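Local coordinates for protein putative oxidoreductase (Mycobacterium avium, PDB 3QHA) that probably acts as an NAD(P)-dependent oxidoreductase of the 3-hydroxyisobutyrate dehydrogenase type, using a Rossmann-fold domain to bind the dinucleotide, at residues L79-V84 against S105-T110. Numbering follows the deposited sequence.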
ATOM      1  N   LEU B  79       4.847  15.595 -21.564  1.00 29.73           N
ATOM      2  CA  LEU B  79       3.714  16.014 -20.735  1.00 30.48           C
ATOM      3  C   LEU B  79       2.412  15.247 -20.971  1.00 31.05           C
ATOM      4  O   LEU B  79       1.759  14.830 -20.013  1.00 31.02           O
ATOM      5  CB  LEU B  79       3.451  17.513 -20.923  1.00 31.35           C
ATOM      6  N   ASP B  80       2.035  15.072 -22.240  1.00 31.71           N
ATOM      7  CA  ASP B  80       0.698  14.577 -22.595  1.00 32.34           C
ATOM      8  C   ASP B  80       0.658  13.933 -23.990  1.00 32.69           C
ATOM      9  O   ASP B  80       1.670  13.923 -24.693  1.00 32.35           O
ATOM     10  CB  ASP B  80      -0.319  15.728 -22.498  1.00 33.35           C
ATOM     11  CG  ASP B  80       0.057  16.937 -23.364  1.00 33.96           C
ATOM     12  OD1 ASP B  80       0.683  16.765 -24.431  1.00 33.71           O
ATOM     13  OD2 ASP B  80      -0.295  18.072 -22.976  1.00 34.78           O
ATOM     14  N   ASP B  81      -0.504  13.398 -24.380  1.00 33.59           N
ATOM     15  CA  ASP B  81      -0.678  12.759 -25.700  1.00 34.23           C
ATOM     16  C   ASP B  81      -0.220  13.652 -26.836  1.00 34.78           C
ATOM     17  O   ASP B  81       0.584  13.239 -27.672  1.00 34.68           O
ATOM     18  CB  ASP B  81      -2.145  12.412 -25.978  1.00 35.19           C
ATOM     19  CG  ASP B  81      -2.623  11.222 -25.196  1.00 35.72           C
ATOM     20  OD1 ASP B  81      -2.963  10.193 -25.822  1.00 36.62           O
ATOM     21  OD2 ASP B  81      -2.661  11.317 -23.952  1.00 37.06           O
ATOM     22  N   ALA B  82      -0.761  14.867 -26.867  1.00 35.67           N
ATOM     23  CA  ALA B  82      -0.501  15.810 -27.954  1.00 36.51           C
ATOM     24  C   ALA B  82       0.992  15.935 -28.228  1.00 36.07           C
ATOM     25  O   ALA B  82       1.419  15.902 -29.380  1.00 36.49           O
ATOM     26  CB  ALA B  82      -1.099  17.173 -27.631  1.00 37.31           C
ATOM     27  N   GLN B  83       1.778  16.062 -27.162  1.00 35.62           N
ATOM     28  CA  GLN B  83       3.233  16.181 -27.277  1.00 35.27           C
ATOM     29  C   GLN B  83       3.900  14.869 -27.700  1.00 34.68           C
ATOM     30  O   GLN B  83       4.879  14.892 -28.448  1.00 34.61           O
ATOM     31  CB  GLN B  83       3.843  16.697 -25.967  1.00 34.92           C
ATOM     32  CG  GLN B  83       3.754  18.210 -25.811  1.00 36.13           C
ATOM     33  CD  GLN B  83       4.217  18.699 -24.445  1.00 36.52           C
ATOM     34  OE1 GLN B  83       5.195  18.195 -23.887  1.00 36.31           O
ATOM     35  NE2 GLN B  83       3.517  19.694 -23.904  1.00 37.39           N
ATOM     36  N   VAL B  84       3.380  13.735 -27.229  1.00 34.30           N
ATOM     37  CA  VAL B  84       3.892  12.432 -27.659  1.00 33.96           C
ATOM     38  C   VAL B  84       3.703  12.271 -29.166  1.00 34.78           C
ATOM     39  O   VAL B  84       4.643  11.923 -29.880  1.00 34.63           O
ATOM     40  CB  VAL B  84       3.213  11.254 -26.920  1.00 33.59           C
ATOM     41  CG1 VAL B  84       3.582   9.925 -27.574  1.00 33.20           C
ATOM     42  CG2 VAL B  84       3.607  11.250 -25.446  1.00 32.93           C
ATOM     43  N   SER B 105       5.448   8.137 -20.825  1.00 27.13           N
ATOM     44  CA  SER B 105       4.535   9.083 -20.180  1.00 27.81           C
ATOM     45  C   SER B 105       3.083   8.759 -20.514  1.00 28.71           C
ATOM     46  O   SER B 105       2.802   7.889 -21.342  1.00 28.80           O
ATOM     47  CB  SER B 105       4.872  10.514 -20.585  1.00 28.07           C
ATOM     48  OG  SER B 105       4.933  10.645 -21.993  1.00 27.86           O
ATOM     49  N   THR B 106       2.165   9.467 -19.864  1.00 29.72           N
ATOM     50  CA  THR B 106       0.749   9.163 -19.974  1.00 30.72           C
ATOM     51  C   THR B 106       0.210   9.382 -21.388  1.00 31.58           C
ATOM     52  O   THR B 106       0.397  10.442 -21.987  1.00 32.10           O
ATOM     53  CB  THR B 106      -0.082   9.984 -18.975  1.00 31.26           C
ATOM     54  OG1 THR B 106       0.395   9.734 -17.644  1.00 31.61           O
ATOM     55  CG2 THR B 106      -1.554   9.603 -19.061  1.00 31.82           C
ATOM     56  N   ILE B 107      -0.440   8.343 -21.906  1.00 32.09           N
ATOM     57  CA  ILE B 107      -1.173   8.403 -23.164  1.00 33.02           C
ATOM     58  C   ILE B 107      -2.481   7.621 -23.008  1.00 33.87           C
ATOM     59  O   ILE B 107      -2.626   6.817 -22.083  1.00 33.41           O
ATOM     60  CB  ILE B 107      -0.347   7.831 -24.345  1.00 32.77           C
ATOM     61  CG1 ILE B 107       0.076   6.377 -24.080  1.00 32.19           C
ATOM     62  CG2 ILE B 107       0.874   8.705 -24.606  1.00 32.18           C
ATOM     63  CD1 ILE B 107       1.032   5.813 -25.117  1.00 31.94           C
ATOM     64  N   SER B 108      -3.437   7.883 -23.893  1.00 35.34           N
ATOM     65  CA  SER B 108      -4.646   7.065 -23.986  1.00 36.38           C
ATOM     66  C   SER B 108      -4.235   5.727 -24.594  1.00 36.38           C
ATOM     67  O   SER B 108      -3.223   5.663 -25.297  1.00 35.90           O
ATOM     68  CB  SER B 108      -5.691   7.754 -24.866  1.00 37.59           C
ATOM     69  OG  SER B 108      -5.256   7.823 -26.215  1.00 37.97           O
ATOM     70  N   ASP B 109      -4.992   4.661 -24.338  1.00 37.02           N
ATOM     71  CA  ASP B 109      -4.589   3.340 -24.853  1.00 37.09           C
ATOM     72  C   ASP B 109      -4.722   3.225 -26.381  1.00 37.79           C
ATOM     73  O   ASP B 109      -3.986   2.460 -27.005  1.00 37.65           O
ATOM     74  CB  ASP B 109      -5.295   2.178 -24.124  1.00 37.31           C
ATOM     75  CG  ASP B 109      -6.776   2.075 -24.446  1.00 38.87           C
ATOM     76  OD1 ASP B 109      -7.258   0.938 -24.645  1.00 40.04           O
ATOM     77  OD2 ASP B 109      -7.461   3.118 -24.489  1.00 40.22           O
ATOM     78  N   THR B 110      -5.626   3.998 -26.982  1.00 38.79           N
ATOM     79  CA  THR B 110      -5.748   4.027 -28.443  1.00 39.57           C
ATOM     80  C   THR B 110      -4.606   4.793 -29.125  1.00 39.19           C
ATOM     81  O   THR B 110      -4.326   4.559 -30.298  1.00 39.49           O
ATOM     82  CB  THR B 110      -7.109   4.599 -28.902  1.00 40.92           C
ATOM     83  OG1 THR B 110      -7.483   5.695 -28.061  1.00 41.31           O
ATOM     84  CG2 THR B 110      -8.189   3.524 -28.839  1.00 41.56           C
TER
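Asp81, in the first turn of helix 81-92, reaches across to the loop before helix 109-119 and grips it at Ser108. From CB, its CG lies anti to its own carbonyl carbon (chi1 -74°), and the two carboxylate oxygens meet different atoms. Asp81 OD1 takes the backbone N-H of Ser108 on its syn lone pair, 3.0 Å from Ser108 N and almost straight at 176°. The same oxygen is also hydrogen-bonded to Thr111 OG1. Its contact with Ser108 OG is a weak hydrogen bond at 3.3 Å, and not settled, since Thr111 OG1 is also within hydrogen-bonding reach of that hydroxyl. Asp81 OD2 rests 3.4 Å from Ile107 CA. One helical turn on, Val84 CG2 packs 3.8 Å from Ile107 CG2, the two side chains crossing at about a right angle, and lies 3.7 Å from Ser105 OG, which is hydrogen-bonded to Val78 N. Asp80 caps its own helix, Asp80 OD1 accepting from Gln83 N at 3.0 Å. The contact thus joins the start of helix 81-92, which follows strand 73-76, to the loop after the neighbouring parallel strand 100-103 of the Rossmann-type domain. Hydrogen bonds from a backbone N-H and with a threonine hydroxyl would be expected to favour the ionised form of Asp81.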